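Local coordinates for RNA-binding protein Smaug (Drosophila melanogaster, PDB 1OXJ) that binds RNA, probably recognising its targets through a SAM domain that packs against a helical PHAT domain, at residues Ile68-Glu73 against Gly112-Lys117; Glu89-Val94 against Met143-Arg148; Thr96-Leu101 against Ile150-Phe155. One frame throughout, in Å; residues are numbered along the deposited sequence.

Contact 1. Residues Ile68-Glu73 against Gly112-Lys117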
loop_
_atom_site.group_PDB
_atom_site.type_symbol
_atom_site.label_atom_id
_atom_site.label_comp_id
_atom_site.label_asym_id
_atom_site.label_seq_id
_atom_site.Cartn_x
_atom_site.Cartn_y
_atom_site.Cartn_z
ATOM N N ILE A 68 -5.708 5.681 -7.218
ATOM C CA ILE A 68 -4.556 6.433 -6.729
ATOM C C ILE A 68 -3.286 5.949 -7.416
ATOM O O ILE A 68 -2.505 6.750 -7.925
ATOM C CB ILE A 68 -4.390 6.278 -5.206
ATOM C CG1 ILE A 68 -5.523 7.017 -4.484
ATOM C CG2 ILE A 68 -3.025 6.803 -4.777
ATOM C CD1 ILE A 68 -5.661 6.656 -3.018
ATOM N N LEU A 69 -3.077 4.636 -7.437
ATOM C CA LEU A 69 -1.883 4.089 -8.078
ATOM C C LEU A 69 -1.877 4.409 -9.570
ATOM O O LEU A 69 -0.841 4.749 -10.141
ATOM C CB LEU A 69 -1.805 2.576 -7.848
ATOM C CG LEU A 69 -1.536 2.195 -6.387
ATOM C CD1 LEU A 69 -1.798 0.697 -6.160
ATOM C CD2 LEU A 69 -0.094 2.558 -6.040
ATOM N N ASN A 70 -3.042 4.303 -10.198
ATOM C CA ASN A 70 -3.160 4.594 -11.621
ATOM C C ASN A 70 -2.740 6.042 -11.869
ATOM O O ASN A 70 -1.969 6.335 -12.784
ATOM C CB ASN A 70 -4.609 4.377 -12.075
ATOM C CG ASN A 70 -4.813 4.681 -13.542
ATOM O OD1 ASN A 70 -4.196 4.057 -14.412
ATOM N ND2 ASN A 70 -5.683 5.648 -13.829
ATOM N N ARG A 71 -3.255 6.939 -11.038
ATOM C CA ARG A 71 -2.949 8.362 -11.139
ATOM C C ARG A 71 -1.458 8.641 -10.963
ATOM O O ARG A 71 -0.862 9.390 -11.735
ATOM C CB ARG A 71 -3.727 9.139 -10.075
ATOM C CG ARG A 71 -3.564 10.641 -10.167
ATOM C CD ARG A 71 -3.322 11.246 -8.801
ATOM N NE ARG A 71 -4.332 10.845 -7.825
ATOM C CZ ARG A 71 -4.273 11.151 -6.534
ATOM N NH1 ARG A 71 -3.255 11.861 -6.069
ATOM N NH2 ARG A 71 -5.227 10.744 -5.708
ATOM N N VAL A 72 -0.860 8.053 -9.932
ATOM C CA VAL A 72 0.562 8.256 -9.674
ATOM C C VAL A 72 1.379 7.758 -10.852
ATOM O O VAL A 72 2.309 8.422 -11.302
ATOM C CB VAL A 72 1.005 7.529 -8.380
ATOM C CG1 VAL A 72 2.529 7.526 -8.272
ATOM C CG2 VAL A 72 0.393 8.223 -7.169
ATOM N N GLU A 73 1.030 6.583 -11.356
ATOM C CA GLU A 73 1.737 6.030 -12.500
ATOM C C GLU A 73 1.717 7.054 -13.635
ATOM O O GLU A 73 2.751 7.412 -14.193
ATOM C CB GLU A 73 1.047 4.749 -12.977
ATOM C CG GLU A 73 1.688 4.136 -14.212
ATOM C CD GLU A 73 0.942 2.921 -14.718
ATOM O OE1 GLU A 73 0.600 2.045 -13.894
ATOM O OE2 GLU A 73 0.703 2.841 -15.940
ATOM N N GLY A 112 -1.830 -5.224 -5.811
ATOM C CA GLY A 112 -0.435 -5.583 -5.665
ATOM C C GLY A 112 0.333 -5.314 -6.941
ATOM O O GLY A 112 1.454 -4.802 -6.912
ATOM N N LEU A 113 -0.272 -5.661 -8.070
ATOM C CA LEU A 113 0.358 -5.463 -9.372
ATOM C C LEU A 113 0.558 -3.976 -9.693
ATOM O O LEU A 113 1.615 -3.584 -10.186
ATOM C CB LEU A 113 -0.502 -6.108 -10.461
ATOM C CG LEU A 113 0.152 -6.323 -11.823
ATOM C CD1 LEU A 113 1.268 -7.362 -11.679
ATOM C CD2 LEU A 113 -0.902 -6.805 -12.830
ATOM N N ARG A 114 -0.462 -3.160 -9.436
ATOM C CA ARG A 114 -0.371 -1.730 -9.703
ATOM C C ARG A 114 0.689 -1.105 -8.797
ATOM O O ARG A 114 1.419 -0.203 -9.211
ATOM C CB ARG A 114 -1.720 -1.045 -9.452
ATOM C CG ARG A 114 -2.866 -1.540 -10.354
ATOM C CD ARG A 114 -2.454 -1.537 -11.821
ATOM N NE ARG A 114 -2.117 -0.203 -12.324
ATOM C CZ ARG A 114 -2.999 0.671 -12.813
ATOM N NH1 ARG A 114 -4.289 0.370 -12.867
ATOM N NH2 ARG A 114 -2.586 1.843 -13.281
ATOM N N PHE A 115 0.757 -1.590 -7.559
ATOM C CA PHE A 115 1.722 -1.089 -6.586
ATOM C C PHE A 115 3.147 -1.377 -7.053
ATOM O O PHE A 115 4.019 -0.505 -7.002
ATOM C CB PHE A 115 1.482 -1.740 -5.220
ATOM C CG PHE A 115 2.300 -1.138 -4.115
ATOM C CD1 PHE A 115 1.827 -0.045 -3.407
ATOM C CD2 PHE A 115 3.547 -1.663 -3.790
ATOM C CE1 PHE A 115 2.586 0.529 -2.372
ATOM C CE2 PHE A 115 4.318 -1.102 -2.763
ATOM C CZ PHE A 115 3.830 -0.002 -2.053
ATOM N N LEU A 116 3.389 -2.603 -7.506
ATOM C CA LEU A 116 4.711 -2.968 -7.987
ATOM C C LEU A 116 5.062 -2.209 -9.266
ATOM O O LEU A 116 6.230 -1.893 -9.509
ATOM C CB LEU A 116 4.796 -4.476 -8.224
ATOM C CG LEU A 116 4.847 -5.356 -6.972
ATOM C CD1 LEU A 116 4.879 -6.804 -7.395
ATOM C CD2 LEU A 116 6.082 -5.014 -6.132
ATOM N N LYS A 117 4.053 -1.908 -10.079
ATOM C CA LYS A 117 4.282 -1.159 -11.317
ATOM C C LYS A 117 4.772 0.247 -10.976
ATOM O O LYS A 117 5.717 0.749 -11.586
ATOM C CB LYS A 117 2.991 -1.055 -12.148
ATOM C CG LYS A 117 2.782 -2.185 -13.155
ATOM C CD LYS A 117 1.553 -1.911 -14.030
ATOM C CE LYS A 117 1.429 -2.910 -15.173
ATOM N NZ LYS A 117 1.125 -4.284 -14.689
HETATM O O HOH W 1 0.419 1.218 -11.288
#
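Arg114 presents the edge of its guanidinium to two acceptors on the facing helix, Asn70 and Glu73. The Asn70 oxygen lies in the guanidinium plane, 1° out of it, and takes a nearly straight bond from NH2: Arg114 NH2 to Asn70 OD1 is 3.0 Å, with an N-H...O angle of 167°. The donor uses a lone pair in the amide plane, although the two flat groups are turned 78° apart. Near the same edge, Glu73 OE1 stands 3.3 Å from Arg114 NH2 in a longer, hydrogen-bonded salt bridge. Here NH2 approaches from above the carboxylate plane, and the two side chains cross at about a right angle.

A bend at chi3 of Arg114 turns NE to a water, which accepts from it and donates to Glu73 OE1 and to Arg114 O, so that it ties the carboxylate to both the side chain and the backbone of the arginine. Its distance to Glu73 OE1 is 2.7 Å. Arg114 NH1 is bonded to Glu108 O.

The apolar part is carried by Leu69. Its CD1 rests 3.7 Å from Arg114 CB, and its CD2 meets the Phe115 ring obliquely, 4.2 Å from Phe115 CD1. The local axes of the helices containing Ile68-Glu73 and Gly112-Lys117 approach to 9.4 Å and run in the same direction at a modest angle. Leu90, from helix 83-91, touches both Leu69 and Phe115.

The contact thus sets one buried leucine, packed on Phe115 and the start of the arginine side chain, beside a polar group in which a single nitrogen, NH2, serves an amide and a carboxylate. Arg114 probably stabilises the ionised carboxylate of Glu73, which partly balances the arginine charge in return, and the water lets NE and the arginine carbonyl share in the same network.

Contact 2. Residues Glu89-Val94 against Met143-Arg148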
loop_
_atom_site.group_PDB
_atom_site.type_symbol
_atom_site.label_atom_id
_atom_site.label_comp_id
_atom_site.label_asym_id
_atom_site.label_seq_id
_atom_site.Cartn_x
_atom_site.Cartn_y
_atom_site.Cartn_z
ATOM N N GLU A 89 2.374 9.104 -1.318
ATOM C CA GLU A 89 1.178 8.320 -1.633
ATOM C C GLU A 89 1.432 6.843 -1.314
ATOM O O GLU A 89 0.626 6.200 -0.641
ATOM C CB GLU A 89 0.813 8.449 -3.116
ATOM C CG GLU A 89 0.324 9.833 -3.546
ATOM C CD GLU A 89 -1.066 10.157 -3.028
ATOM O OE1 GLU A 89 -1.574 11.249 -3.344
ATOM O OE2 GLU A 89 -1.657 9.328 -2.306
ATOM N N LEU A 90 2.552 6.306 -1.796
ATOM C CA LEU A 90 2.870 4.900 -1.558
ATOM C C LEU A 90 2.908 4.555 -0.077
ATOM O O LEU A 90 2.500 3.468 0.330
ATOM C CB LEU A 90 4.208 4.522 -2.201
ATOM C CG LEU A 90 4.272 4.590 -3.731
ATOM C CD1 LEU A 90 5.692 4.280 -4.184
ATOM C CD2 LEU A 90 3.278 3.602 -4.354
ATOM N N THR A 91 3.390 5.493 0.728
ATOM C CA THR A 91 3.491 5.296 2.170
ATOM C C THR A 91 2.160 4.899 2.804
ATOM O O THR A 91 2.120 4.110 3.758
ATOM C CB THR A 91 4.005 6.579 2.845
ATOM O OG1 THR A 91 5.385 6.769 2.494
ATOM C CG2 THR A 91 3.854 6.495 4.352
ATOM N N ASN A 92 1.072 5.441 2.266
ATOM C CA ASN A 92 -0.253 5.161 2.798
ATOM C C ASN A 92 -0.918 3.948 2.169
ATOM O O ASN A 92 -2.084 3.666 2.437
ATOM C CB ASN A 92 -1.147 6.387 2.620
ATOM C CG ASN A 92 -0.605 7.598 3.350
ATOM O OD1 ASN A 92 -0.285 7.521 4.535
ATOM N ND2 ASN A 92 -0.499 8.722 2.651
ATOM N N ILE A 93 -0.175 3.220 1.345
ATOM C CA ILE A 93 -0.731 2.039 0.693
ATOM C C ILE A 93 0.068 0.777 1.016
ATOM O O ILE A 93 -0.490 -0.321 1.124
ATOM C CB ILE A 93 -0.758 2.238 -0.846
ATOM C CG1 ILE A 93 -1.744 3.356 -1.205
ATOM C CG2 ILE A 93 -1.141 0.936 -1.552
ATOM C CD1 ILE A 93 -1.825 3.636 -2.698
ATOM N N VAL A 94 1.368 0.947 1.209
ATOM C CA VAL A 94 2.254 -0.190 1.454
ATOM C C VAL A 94 1.859 -1.142 2.590
ATOM O O VAL A 94 2.111 -2.350 2.503
ATOM C CB VAL A 94 3.702 0.290 1.665
ATOM C CG1 VAL A 94 3.827 1.037 2.995
ATOM C CG2 VAL A 94 4.656 -0.897 1.565
ATOM N N MET A 143 13.188 3.635 0.698
ATOM C CA MET A 143 13.874 2.443 1.184
ATOM C C MET A 143 12.993 1.742 2.217
ATOM O O MET A 143 12.916 0.519 2.246
ATOM C CB MET A 143 15.237 2.820 1.769
ATOM C CG MET A 143 16.223 3.358 0.727
ATOM S SD MET A 143 16.744 2.140 -0.520
ATOM C CE MET A 143 17.846 1.145 0.493
ATOM N N TRP A 144 12.303 2.519 3.049
ATOM C CA TRP A 144 11.401 1.941 4.040
ATOM C C TRP A 144 10.244 1.237 3.313
ATOM O O TRP A 144 9.800 0.159 3.712
ATOM C CB TRP A 144 10.845 3.035 4.940
ATOM C CG TRP A 144 9.795 2.558 5.879
ATOM C CD1 TRP A 144 9.982 1.888 7.061
ATOM C CD2 TRP A 144 8.382 2.696 5.713
ATOM N NE1 TRP A 144 8.766 1.606 7.640
ATOM C CE2 TRP A 144 7.767 2.089 6.832
ATOM C CE3 TRP A 144 7.571 3.276 4.725
ATOM C CZ2 TRP A 144 6.377 2.046 6.993
ATOM C CZ3 TRP A 144 6.188 3.233 4.885
ATOM C CH2 TRP A 144 5.607 2.621 6.011
ATOM N N ILE A 145 9.749 1.854 2.247
ATOM C CA ILE A 145 8.660 1.248 1.479
ATOM C C ILE A 145 9.100 -0.105 0.904
ATOM O O ILE A 145 8.387 -1.108 1.023
ATOM C CB ILE A 145 8.225 2.172 0.316
ATOM C CG1 ILE A 145 7.514 3.411 0.876
ATOM C CG2 ILE A 145 7.306 1.401 -0.655
ATOM C CD1 ILE A 145 7.235 4.493 -0.192
ATOM N N LEU A 146 10.265 -0.134 0.268
ATOM C CA LEU A 146 10.761 -1.380 -0.304
ATOM C C LEU A 146 10.882 -2.391 0.824
ATOM O O LEU A 146 10.551 -3.562 0.669
ATOM C CB LEU A 146 12.122 -1.157 -0.969
ATOM C CG LEU A 146 12.102 -0.194 -2.161
ATOM C CD1 LEU A 146 13.510 0.018 -2.689
ATOM C CD2 LEU A 146 11.202 -0.750 -3.248
ATOM N N ASP A 147 11.340 -1.901 1.967
ATOM C CA ASP A 147 11.524 -2.705 3.164
ATOM C C ASP A 147 10.226 -3.412 3.564
ATOM O O ASP A 147 10.209 -4.627 3.763
ATOM C CB ASP A 147 12.022 -1.792 4.287
ATOM C CG ASP A 147 12.831 -2.531 5.326
ATOM O OD1 ASP A 147 13.610 -3.433 4.945
ATOM O OD2 ASP A 147 12.702 -2.195 6.522
ATOM N N ARG A 148 9.139 -2.656 3.671
ATOM C CA ARG A 148 7.844 -3.223 4.038
ATOM C C ARG A 148 7.281 -4.096 2.914
ATOM O O ARG A 148 6.574 -5.063 3.176
ATOM C CB ARG A 148 6.840 -2.110 4.357
ATOM C CG ARG A 148 7.194 -1.249 5.565
ATOM C CD ARG A 148 6.936 -1.982 6.880
ATOM N NE ARG A 148 7.865 -3.089 7.104
ATOM C CZ ARG A 148 9.140 -2.942 7.453
ATOM N NH1 ARG A 148 9.650 -1.728 7.624
ATOM N NH2 ARG A 148 9.909 -4.010 7.634
#
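Val94 directs its two methyl groups to different partners on helix 136-150: CG1 to the indole of Trp144 and CG2 to the backbone side of Ile145 and Arg148. Val94 CG1 is 3.7 Å from Trp144 CZ3 and about as near to CH2, so it meets the six-membered ring at its far end, obliquely to the ring plane. The other methyl, Val94 CG2, lies 3.7 Å from Arg148 CB and also approaches the Ile145 carbonyl oxygen. With chi1 at 70°, CG1 sits between the backbone N and the carbonyl carbon, and CG2 is anti to the N.

Thr91 crosses Trp144 at about a right angle, and its CG2 comes within 4.0 Å of Trp144 CZ3, so the same ring carbon receives methyls from two residues. The Thr91 hydroxyl is hydrogen-bonded to Val87 O, within its own helix. In Ile145 an extended chi2 (171°) carries CD1 out to Leu90 CB, 3.6 Å from Ile145 CD1, where it also faces Thr91 OG1.

The indole is packed from its own helix too: Arg148 CG lies 3.5 Å above one face of the Trp144 ring, offset toward the rim. An alanine in place of Val94 would probably leave Trp144 CH2 without its valine methyl and CZ3 with Thr91 CG2 alone among the methyls named here, and open a gap beside Arg148 CB and the Ile145 carbonyl.

No hydrogen bond links the two segments, and the close contacts are mainly of apolar groups. They fasten the end of helix 83-91, and the turn following it, to helix 136-150. Leu90 also packs on Phe115, Val118 and Ile119 of helix 111-127 and on Leu69 of helix 49-77, whereas Leu146 turns from this contact to helix 159-170.

Contact 3. Residues Thr96-Leu101 against Ile150-Phe155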
loop_
_atom_site.group_PDB
_atom_site.type_symbol
_atom_site.label_atom_id
_atom_site.label_comp_id
_atom_site.label_asym_id
_atom_site.label_seq_id
_atom_site.Cartn_x
_atom_site.Cartn_y
_atom_site.Cartn_z
ATOM N N THR A 96 -1.366 -1.529 3.668
ATOM C CA THR A 96 -2.759 -1.966 3.522
ATOM C C THR A 96 -2.886 -3.420 3.077
ATOM O O THR A 96 -2.000 -3.956 2.414
ATOM C CB THR A 96 -3.522 -1.092 2.497
ATOM O OG1 THR A 96 -2.964 -1.285 1.190
ATOM C CG2 THR A 96 -3.425 0.374 2.873
ATOM N N PRO A 97 -4.007 -4.075 3.433
ATOM C CA PRO A 97 -4.256 -5.471 3.065
ATOM C C PRO A 97 -4.328 -5.612 1.553
ATOM O O PRO A 97 -5.132 -4.943 0.894
ATOM C CB PRO A 97 -5.601 -5.777 3.727
ATOM C CG PRO A 97 -5.638 -4.835 4.899
ATOM C CD PRO A 97 -5.062 -3.564 4.326
ATOM N N MET A 98 -3.471 -6.467 1.005
ATOM C CA MET A 98 -3.431 -6.702 -0.428
ATOM C C MET A 98 -3.484 -8.190 -0.726
ATOM O O MET A 98 -2.790 -8.989 -0.102
ATOM C CB MET A 98 -2.148 -6.125 -1.044
ATOM C CG MET A 98 -2.028 -4.603 -1.006
ATOM S SD MET A 98 -0.540 -4.013 -1.935
ATOM C CE MET A 98 0.274 -3.009 -0.686
ATOM N N LYS A 99 -4.317 -8.555 -1.688
ATOM C CA LYS A 99 -4.437 -9.943 -2.092
ATOM C C LYS A 99 -3.204 -10.317 -2.897
ATOM O O LYS A 99 -2.481 -9.448 -3.382
ATOM C CB LYS A 99 -5.675 -10.134 -2.964
ATOM C CG LYS A 99 -6.985 -9.769 -2.283
ATOM C CD LYS A 99 -8.180 -10.156 -3.140
ATOM C CE LYS A 99 -8.421 -11.656 -3.108
ATOM N NZ LYS A 99 -9.683 -12.029 -3.810
ATOM N N PRO A 100 -2.939 -11.622 -3.038
ATOM C CA PRO A 100 -1.776 -12.080 -3.809
ATOM C C PRO A 100 -1.826 -11.553 -5.248
ATOM O O PRO A 100 -2.902 -11.255 -5.775
ATOM C CB PRO A 100 -1.915 -13.595 -3.763
ATOM C CG PRO A 100 -2.522 -13.834 -2.396
ATOM C CD PRO A 100 -3.584 -12.744 -2.328
ATOM N N LEU A 101 -0.665 -11.429 -5.880
ATOM C CA LEU A 101 -0.616 -10.972 -7.267
ATOM C C LEU A 101 -1.370 -11.967 -8.144
ATOM O O LEU A 101 -1.995 -11.591 -9.141
ATOM C CB LEU A 101 0.834 -10.873 -7.744
ATOM C CG LEU A 101 1.736 -9.882 -7.008
ATOM C CD1 LEU A 101 3.163 -10.064 -7.482
ATOM C CD2 LEU A 101 1.272 -8.461 -7.269
ATOM N N ILE A 150 9.047 -5.952 0.801
ATOM C CA ILE A 150 9.792 -7.212 0.773
ATOM C C ILE A 150 9.144 -8.216 1.723
ATOM O O ILE A 150 9.195 -9.425 1.496
ATOM C CB ILE A 150 11.271 -6.986 1.175
ATOM C CG1 ILE A 150 11.996 -6.227 0.060
ATOM C CG2 ILE A 150 11.968 -8.318 1.426
ATOM C CD1 ILE A 150 13.388 -5.749 0.433
ATOM N N HIS A 151 8.500 -7.706 2.765
ATOM C CA HIS A 151 7.861 -8.566 3.752
ATOM C C HIS A 151 6.343 -8.663 3.630
ATOM O O HIS A 151 5.666 -9.155 4.535
ATOM C CB HIS A 151 8.262 -8.101 5.151
ATOM C CG HIS A 151 9.738 -8.174 5.400
ATOM N ND1 HIS A 151 10.423 -9.369 5.463
ATOM C CD2 HIS A 151 10.667 -7.201 5.556
ATOM C CE1 HIS A 151 11.708 -9.130 5.646
ATOM N NE2 HIS A 151 11.884 -7.823 5.706
ATOM N N ASN A 152 5.809 -8.197 2.506
ATOM C CA ASN A 152 4.373 -8.273 2.272
ATOM C C ASN A 152 4.134 -9.631 1.615
ATOM O O ASN A 152 4.612 -9.880 0.510
ATOM C CB ASN A 152 3.925 -7.162 1.326
ATOM C CG ASN A 152 2.419 -7.092 1.190
ATOM O OD1 ASN A 152 1.721 -8.103 1.327
ATOM N ND2 ASN A 152 1.907 -5.900 0.902
ATOM N N GLU A 153 3.401 -10.505 2.296
ATOM C CA GLU A 153 3.133 -11.837 1.767
ATOM C C GLU A 153 2.585 -11.845 0.346
ATOM O O GLU A 153 2.812 -12.798 -0.400
ATOM C CB GLU A 153 2.188 -12.591 2.705
ATOM C CG GLU A 153 2.868 -13.030 3.999
ATOM C CD GLU A 153 1.950 -13.817 4.914
ATOM O OE1 GLU A 153 1.211 -14.687 4.404
ATOM O OE2 GLU A 153 1.973 -13.573 6.143
ATOM N N ALA A 154 1.874 -10.788 -0.032
ATOM C CA ALA A 154 1.317 -10.695 -1.375
ATOM C C ALA A 154 2.421 -10.554 -2.423
ATOM O O ALA A 154 2.196 -10.809 -3.605
ATOM C CB ALA A 154 0.362 -9.509 -1.461
ATOM N N PHE A 155 3.615 -10.154 -1.990
ATOM C CA PHE A 155 4.741 -9.983 -2.909
ATOM C C PHE A 155 5.757 -11.100 -2.742
ATOM O O PHE A 155 6.896 -10.999 -3.196
ATOM C CB PHE A 155 5.436 -8.635 -2.681
ATOM C CG PHE A 155 4.546 -7.446 -2.903
ATOM C CD1 PHE A 155 3.618 -7.439 -3.944
ATOM C CD2 PHE A 155 4.642 -6.327 -2.081
ATOM C CE1 PHE A 155 2.796 -6.335 -4.161
ATOM C CE2 PHE A 155 3.827 -5.218 -2.288
ATOM C CZ PHE A 155 2.900 -5.221 -3.331
HETATM O O HOH W 2 -1.077 -8.208 1.817
#
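Met98 and Leu101 both hold CG anti to their carbonyl carbons (chi1 -66° and -62°), and the atoms beyond CG make most of their contacts with the facing loop. Met98 stays extended at chi2 (-174°), which sets SD near the Phe155 ring, and a bend at chi3 places CE 3.7 Å from Asn152 ND2. The sulfur makes an oblique Met-aromatic contact: Met98 SD is 3.9 Å from Phe155 CZ and 5.0 Å from the ring centroid. Leu101 meets another part of that ring, its CD2 lying at the edge, 4.1 Å from Phe155 CE1, and the two side chains cross at about a right angle.

Between these contacts Ala154 fits its methyl against the opposing backbone. Ala154 CB is 3.4 Å from Lys99 O and comes almost as near to Met98 O, while Leu101 CG packs on the Ala154 carbonyl oxygen.

Asn152 OD1 accepts from Ala154 N over 3.0 Å, forming an Asx turn in which the donor stands above the amide plane. The same oxygen takes a bond from a water, 2.8 Å from Asn152 OD1, and that water accepts from Met98 N, so one solvent molecule links the two loops. Around the site, Leu116 of helix 111-127 packs on both Leu101 and Phe155, and Leu162 of helix 159-170 also touches Phe155.

Chemically, the contact joins two interhelical connections, the second with a short 3-10 turn, without a direct hydrogen bond between them. Apolar side chains and a methyl-on-backbone fit carry the packing, while Asn152 OD1, gripped by the Asx turn and the water, carries the polar link.

Overall arrangement
All three contacts lie in the PHAT domain, and their centres are 12 to 14 Å apart. Their first segments come in the order 68-73, 89-94, 96-101 and their second segments follow as 112-117, 143-148, 150-155, so each contact interleaves with the others along the chain. Contact 1 pairs helices 49-77 and 111-127; contact 2 brings the end of helix 83-91 to helix 136-150; contact 3 joins the loops that follow those last two helices. Phe115 connects contact 1 to contact 2 by packing on Leu90, Ile93 and Val94, and Leu116 connects it to contact 3 through Phe155. The result is one connected core of helices and the loops between them, with helix 49-77 running on from the SAM domain.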